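Local coordinates for Serine/threonine-protein kinase Tel1 (Chaetomium thermophilum, PDB 6SKY), which is a serine/threonine kinase of the ATM subfamily that probably senses DNA damage and activates checkpoint signalling by phosphorylating proteins at [ST]-Q sites, at residues 2132-2144 / 2154-2168. Numbering follows the deposited sequence.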
loop_
_atom_site.group_PDB
_atom_site.type_symbol
_atom_site.label_atom_id
_atom_site.label_comp_id
_atom_site.label_asym_id
_atom_site.label_seq_id
_atom_site.Cartn_x
_atom_site.Cartn_y
_atom_site.Cartn_z
ATOM N N SER A 2132 -20.822 15.362 -9.751
ATOM C CA SER A 2132 -21.904 14.388 -9.693
ATOM C C SER A 2132 -23.214 14.988 -10.177
ATOM O O SER A 2132 -23.959 14.350 -10.937
ATOM C CB SER A 2132 -22.062 13.860 -8.279
ATOM O OG SER A 2132 -22.710 14.810 -7.480
ATOM N N CYS A 2133 -23.514 16.219 -9.760
ATOM C CA CYS A 2133 -24.729 16.854 -10.254
ATOM C C CYS A 2133 -24.672 17.072 -11.760
ATOM O O CYS A 2133 -25.692 16.964 -12.441
ATOM C CB CYS A 2133 -24.972 18.165 -9.526
ATOM S SG CYS A 2133 -25.643 17.966 -7.885
ATOM N N ARG A 2134 -23.494 17.375 -12.302
ATOM C CA ARG A 2134 -23.374 17.558 -13.745
ATOM C C ARG A 2134 -23.633 16.260 -14.492
ATOM O O ARG A 2134 -24.234 16.262 -15.571
ATOM C CB ARG A 2134 -21.992 18.096 -14.083
ATOM C CG ARG A 2134 -21.775 18.352 -15.541
ATOM C CD ARG A 2134 -20.318 18.489 -15.850
ATOM N NE ARG A 2134 -19.752 19.706 -15.289
ATOM C CZ ARG A 2134 -18.471 20.034 -15.371
ATOM N NH1 ARG A 2134 -18.039 21.159 -14.839
ATOM N NH2 ARG A 2134 -17.622 19.231 -15.986
ATOM N N GLU A 2135 -23.182 15.145 -13.933
ATOM C CA GLU A 2135 -23.476 13.845 -14.524
ATOM C C GLU A 2135 -24.973 13.578 -14.565
ATOM O O GLU A 2135 -25.510 13.124 -15.585
ATOM C CB GLU A 2135 -22.765 12.764 -13.731
ATOM C CG GLU A 2135 -22.956 11.384 -14.252
ATOM C CD GLU A 2135 -22.805 10.365 -13.161
ATOM O OE1 GLU A 2135 -22.987 10.742 -11.986
ATOM O OE2 GLU A 2135 -22.502 9.193 -13.466
ATOM N N THR A 2136 -25.661 13.838 -13.453
ATOM C CA THR A 2136 -27.114 13.672 -13.433
ATOM C C THR A 2136 -27.792 14.557 -14.470
ATOM O O THR A 2136 -28.701 14.114 -15.177
ATOM C CB THR A 2136 -27.668 13.981 -12.052
ATOM O OG1 THR A 2136 -27.023 13.149 -11.091
ATOM C CG2 THR A 2136 -29.128 13.700 -12.012
ATOM N N THR A 2137 -27.362 15.810 -14.573
ATOM C CA THR A 2137 -27.944 16.729 -15.542
ATOM C C THR A 2137 -27.806 16.202 -16.961
ATOM O O THR A 2137 -28.773 16.191 -17.726
ATOM C CB THR A 2137 -27.279 18.092 -15.412
ATOM O OG1 THR A 2137 -27.578 18.642 -14.130
ATOM C CG2 THR A 2137 -27.778 19.016 -16.450
ATOM N N LEU A 2138 -26.605 15.761 -17.330
ATOM C CA LEU A 2138 -26.377 15.332 -18.705
ATOM C C LEU A 2138 -27.146 14.060 -19.035
ATOM O O LEU A 2138 -27.702 13.933 -20.133
ATOM C CB LEU A 2138 -24.885 15.152 -18.957
ATOM C CG LEU A 2138 -24.079 16.442 -19.084
ATOM C CD1 LEU A 2138 -22.631 16.136 -19.304
ATOM C CD2 LEU A 2138 -24.608 17.283 -20.207
ATOM N N SER A 2139 -27.234 13.122 -18.092
ATOM C CA SER A 2139 -27.979 11.901 -18.382
ATOM C C SER A 2139 -29.474 12.169 -18.475
ATOM O O SER A 2139 -30.143 11.665 -19.388
ATOM C CB SER A 2139 -27.691 10.840 -17.331
ATOM O OG SER A 2139 -28.466 11.051 -16.179
ATOM N N MET A 2140 -30.022 12.965 -17.552
ATOM C CA MET A 2140 -31.440 13.300 -17.618
ATOM C C MET A 2140 -31.782 14.023 -18.908
ATOM O O MET A 2140 -32.823 13.763 -19.513
ATOM C CB MET A 2140 -31.839 14.151 -16.422
ATOM C CG MET A 2140 -31.976 13.389 -15.139
ATOM S SD MET A 2140 -33.370 12.271 -15.164
ATOM C CE MET A 2140 -34.658 13.405 -15.612
ATOM N N TRP A 2141 -30.929 14.945 -19.342
ATOM C CA TRP A 2141 -31.189 15.645 -20.590
ATOM C C TRP A 2141 -31.134 14.698 -21.774
ATOM O O TRP A 2141 -31.888 14.856 -22.735
ATOM C CB TRP A 2141 -30.181 16.769 -20.760
ATOM C CG TRP A 2141 -30.529 17.756 -21.794
ATOM C CD1 TRP A 2141 -31.608 18.573 -21.810
ATOM C CD2 TRP A 2141 -29.768 18.074 -22.953
ATOM N NE1 TRP A 2141 -31.580 19.371 -22.916
ATOM C CE2 TRP A 2141 -30.453 19.083 -23.634
ATOM C CE3 TRP A 2141 -28.574 17.595 -23.485
ATOM C CZ2 TRP A 2141 -29.991 19.618 -24.819
ATOM C CZ3 TRP A 2141 -28.117 18.130 -24.655
ATOM C CH2 TRP A 2141 -28.820 19.129 -25.313
ATOM N N SER A 2142 -30.243 13.712 -21.732
ATOM C CA SER A 2142 -30.190 12.752 -22.825
ATOM C C SER A 2142 -31.411 11.845 -22.850
ATOM O O SER A 2142 -31.777 11.338 -23.913
ATOM C CB SER A 2142 -28.923 11.919 -22.726
ATOM O OG SER A 2142 -28.981 10.829 -23.614
ATOM N N GLN A 2143 -32.050 11.619 -21.702
ATOM C CA GLN A 2143 -33.198 10.717 -21.667
ATOM C C GLN A 2143 -34.495 11.400 -22.080
ATOM O O GLN A 2143 -35.336 10.785 -22.738
ATOM C CB GLN A 2143 -33.363 10.130 -20.272
ATOM C CG GLN A 2143 -32.275 9.183 -19.869
ATOM C CD GLN A 2143 -32.426 8.730 -18.449
ATOM O OE1 GLN A 2143 -33.381 9.094 -17.771
ATOM N NE2 GLN A 2143 -31.480 7.936 -17.980
ATOM N N ARG A 2144 -34.687 12.655 -21.684
ATOM C CA ARG A 2144 -35.964 13.354 -21.828
ATOM C C ARG A 2144 -36.031 14.023 -23.189
ATOM O O ARG A 2144 -35.583 15.149 -23.372
ATOM C CB ARG A 2144 -36.128 14.364 -20.707
ATOM C CG ARG A 2144 -36.088 13.731 -19.349
ATOM C CD ARG A 2144 -37.267 12.845 -19.209
ATOM N NE ARG A 2144 -38.431 13.576 -19.674
ATOM C CZ ARG A 2144 -39.621 13.042 -19.891
ATOM N NH1 ARG A 2144 -39.819 11.750 -19.686
ATOM N NH2 ARG A 2144 -40.608 13.809 -20.317
ATOM N N SER A 2154 -31.010 12.735 -30.602
ATOM C CA SER A 2154 -30.530 11.987 -29.452
ATOM C C SER A 2154 -29.060 11.620 -29.568
ATOM O O SER A 2154 -28.406 11.414 -28.542
ATOM C CB SER A 2154 -31.357 10.723 -29.259
ATOM O OG SER A 2154 -31.010 10.097 -28.039
ATOM N N ALA A 2155 -28.528 11.534 -30.786
ATOM C CA ALA A 2155 -27.104 11.286 -30.951
ATOM C C ALA A 2155 -26.280 12.444 -30.408
ATOM O O ALA A 2155 -25.236 12.230 -29.789
ATOM C CB ALA A 2155 -26.786 11.041 -32.421
ATOM N N ASP A 2156 -26.746 13.678 -30.609
ATOM C CA ASP A 2156 -26.045 14.841 -30.072
ATOM C C ASP A 2156 -26.035 14.831 -28.551
ATOM O O ASP A 2156 -24.999 15.076 -27.921
ATOM C CB ASP A 2156 -26.697 16.119 -30.581
ATOM C CG ASP A 2156 -26.551 16.293 -32.072
ATOM O OD1 ASP A 2156 -25.547 15.805 -32.628
ATOM O OD2 ASP A 2156 -27.435 16.924 -32.689
ATOM N N ALA A 2157 -27.190 14.571 -27.941
ATOM C CA ALA A 2157 -27.268 14.535 -26.488
ATOM C C ALA A 2157 -26.407 13.419 -25.917
ATOM O O ALA A 2157 -25.720 13.605 -24.906
ATOM C CB ALA A 2157 -28.720 14.373 -26.056
ATOM N N ARG A 2158 -26.412 12.255 -26.565
ATOM C CA ARG A 2158 -25.585 11.151 -26.102
ATOM C C ARG A 2158 -24.108 11.486 -26.209
ATOM O O ARG A 2158 -23.331 11.213 -25.287
ATOM C CB ARG A 2158 -25.904 9.904 -26.907
ATOM C CG ARG A 2158 -25.544 8.647 -26.208
ATOM C CD ARG A 2158 -26.329 8.536 -24.942
ATOM N NE ARG A 2158 -26.674 7.158 -24.662
ATOM C CZ ARG A 2158 -27.658 6.797 -23.856
ATOM N NH1 ARG A 2158 -27.908 5.514 -23.656
ATOM N NH2 ARG A 2158 -28.394 7.718 -23.254
ATOM N N LEU A 2159 -23.700 12.076 -27.327
ATOM C CA LEU A 2159 -22.300 12.418 -27.511
ATOM C C LEU A 2159 -21.840 13.436 -26.481
ATOM O O LEU A 2159 -20.727 13.335 -25.950
ATOM C CB LEU A 2159 -22.092 12.943 -28.923
ATOM C CG LEU A 2159 -20.656 12.995 -29.404
ATOM C CD1 LEU A 2159 -20.021 11.655 -29.191
ATOM C CD2 LEU A 2159 -20.643 13.360 -30.857
ATOM N N VAL A 2160 -22.686 14.418 -26.169
ATOM C CA VAL A 2160 -22.279 15.427 -25.200
ATOM C C VAL A 2160 -22.231 14.836 -23.798
ATOM O O VAL A 2160 -21.376 15.218 -22.988
ATOM C CB VAL A 2160 -23.198 16.657 -25.294
ATOM C CG1 VAL A 2160 -24.176 16.705 -24.159
ATOM C CG2 VAL A 2160 -22.374 17.911 -25.312
ATOM N N GLN A 2161 -23.098 13.868 -23.499
ATOM C CA GLN A 2161 -23.019 13.191 -22.211
ATOM C C GLN A 2161 -21.720 12.413 -22.076
ATOM O O GLN A 2161 -21.066 12.446 -21.027
ATOM C CB GLN A 2161 -24.207 12.258 -22.044
ATOM C CG GLN A 2161 -24.187 11.475 -20.773
ATOM C CD GLN A 2161 -25.186 10.365 -20.780
ATOM O OE1 GLN A 2161 -25.813 10.093 -21.790
ATOM N NE2 GLN A 2161 -25.342 9.709 -19.653
ATOM N N ILE A 2162 -21.332 11.706 -23.135
ATOM C CA ILE A 2162 -20.086 10.950 -23.118
ATOM C C ILE A 2162 -18.900 11.876 -22.897
ATOM O O ILE A 2162 -18.014 11.595 -22.082
ATOM C CB ILE A 2162 -19.943 10.146 -24.419
ATOM C CG1 ILE A 2162 -20.951 9.008 -24.430
ATOM C CG2 ILE A 2162 -18.549 9.610 -24.568
ATOM C CD1 ILE A 2162 -21.054 8.337 -25.735
ATOM N N ARG A 2163 -18.864 12.993 -23.619
ATOM C CA ARG A 2163 -17.746 13.918 -23.471
ATOM C C ARG A 2163 -17.671 14.503 -22.064
ATOM O O ARG A 2163 -16.578 14.626 -21.495
ATOM C CB ARG A 2163 -17.853 15.026 -24.502
ATOM C CG ARG A 2163 -17.728 14.548 -25.911
ATOM C CD ARG A 2163 -17.015 15.582 -26.721
ATOM N NE ARG A 2163 -16.985 15.252 -28.137
ATOM C CZ ARG A 2163 -17.835 15.740 -29.030
ATOM N NH1 ARG A 2163 -17.732 15.387 -30.303
ATOM N NH2 ARG A 2163 -18.787 16.581 -28.653
ATOM N N GLY A 2164 -18.813 14.882 -21.491
ATOM C CA GLY A 2164 -18.805 15.373 -20.124
ATOM C C GLY A 2164 -18.293 14.342 -19.138
ATOM O O GLY A 2164 -17.552 14.671 -18.207
ATOM N N MET A 2165 -18.664 13.079 -19.337
ATOM C CA MET A 2165 -18.179 12.027 -18.450
ATOM C C MET A 2165 -16.673 11.838 -18.565
ATOM O O MET A 2165 -15.989 11.648 -17.554
ATOM C CB MET A 2165 -18.896 10.722 -18.751
ATOM C CG MET A 2165 -20.187 10.532 -18.005
ATOM S SD MET A 2165 -21.105 9.118 -18.625
ATOM C CE MET A 2165 -21.745 8.457 -17.102
ATOM N N LEU A 2166 -16.132 11.872 -19.780
ATOM C CA LEU A 2166 -14.689 11.702 -19.932
ATOM C C LEU A 2166 -13.924 12.857 -19.294
ATOM O O LEU A 2166 -12.854 12.662 -18.692
ATOM C CB LEU A 2166 -14.338 11.557 -21.407
ATOM C CG LEU A 2166 -14.925 10.325 -22.095
ATOM C CD1 LEU A 2166 -14.647 10.340 -23.565
ATOM C CD2 LEU A 2166 -14.373 9.076 -21.486
ATOM N N LEU A 2167 -14.471 14.065 -19.392
ATOM C CA LEU A 2167 -13.886 15.216 -18.710
ATOM C C LEU A 2167 -13.862 15.014 -17.197
ATOM O O LEU A 2167 -12.838 15.242 -16.532
ATOM C CB LEU A 2167 -14.686 16.450 -19.096
ATOM C CG LEU A 2167 -14.337 17.869 -18.706
ATOM C CD1 LEU A 2167 -12.978 18.237 -19.212
ATOM C CD2 LEU A 2167 -15.380 18.744 -19.331
ATOM N N SER A 2168 -14.987 14.579 -16.631
ATOM C CA SER A 2168 -15.019 14.313 -15.198
ATOM C C SER A 2168 -14.039 13.224 -14.810
ATOM O O SER A 2168 -13.518 13.234 -13.696
ATOM C CB SER A 2168 -16.421 13.920 -14.757
ATOM O OG SER A 2168 -17.338 14.968 -14.979
#
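S2142 and R2158 meet because OG of S2142 stands opposite its own backbone nitrogen (chi1 169°), beside the carbonyl carbon, while the R2158 chain starts away from the partner helix and folds back through bends at chi2 and chi3. The guanidinium then offers an edge: NH2 of R2158 donates to OG of S2142 over 3.2 Å, with an N-H...O angle of 149° and the hydroxyl close to the guanidinium plane. NH1 of R2158 bonds to OG of S2194, in the short helix 2193-2196, tying the pair to that helix. Q2161, extended beyond CG, lays its amide along 2132-2143, with NE2 3.5 Å from CB of S2139 and OE1 3.7 Å from CB of S2142; these are packing contacts, and the S2139 hydroxyl has E2022 as its partner.

The axes run antiparallel at 166° and approach to 8.8 Å, as in a helical hairpin, here joined by a loop. Packing is closest near the loop, where CA atoms of S2142 and A2157 lie 5.0 Å apart, which the small side chains permit. The W2141 ring reaches CB of A2157 with CZ3 and takes CG1 of V2160 at its edge. Further along, L2138 crosses V2160 at about a right angle, and its CD1 rests 4.0 Å from CA of G2164, where the absence of a side chain lets the leucine in. Toward the other end M2165, bent at chi3, brings its CE methyl to 3.8 Å from OE2 of E2135, a van der Waals contact, and NH2 of R2134, whose guanidinium makes a cation-pi contact with F2112, lies by CD2 of L2167.

Both helices belong to the FAT region's helical solenoid, and helix 2102-2119 packs against both. Apolar and small groups carry most of the contact; its one directional bond sits at the loop end, where R2158, held at two points, satisfies the buried S2142 hydroxyl.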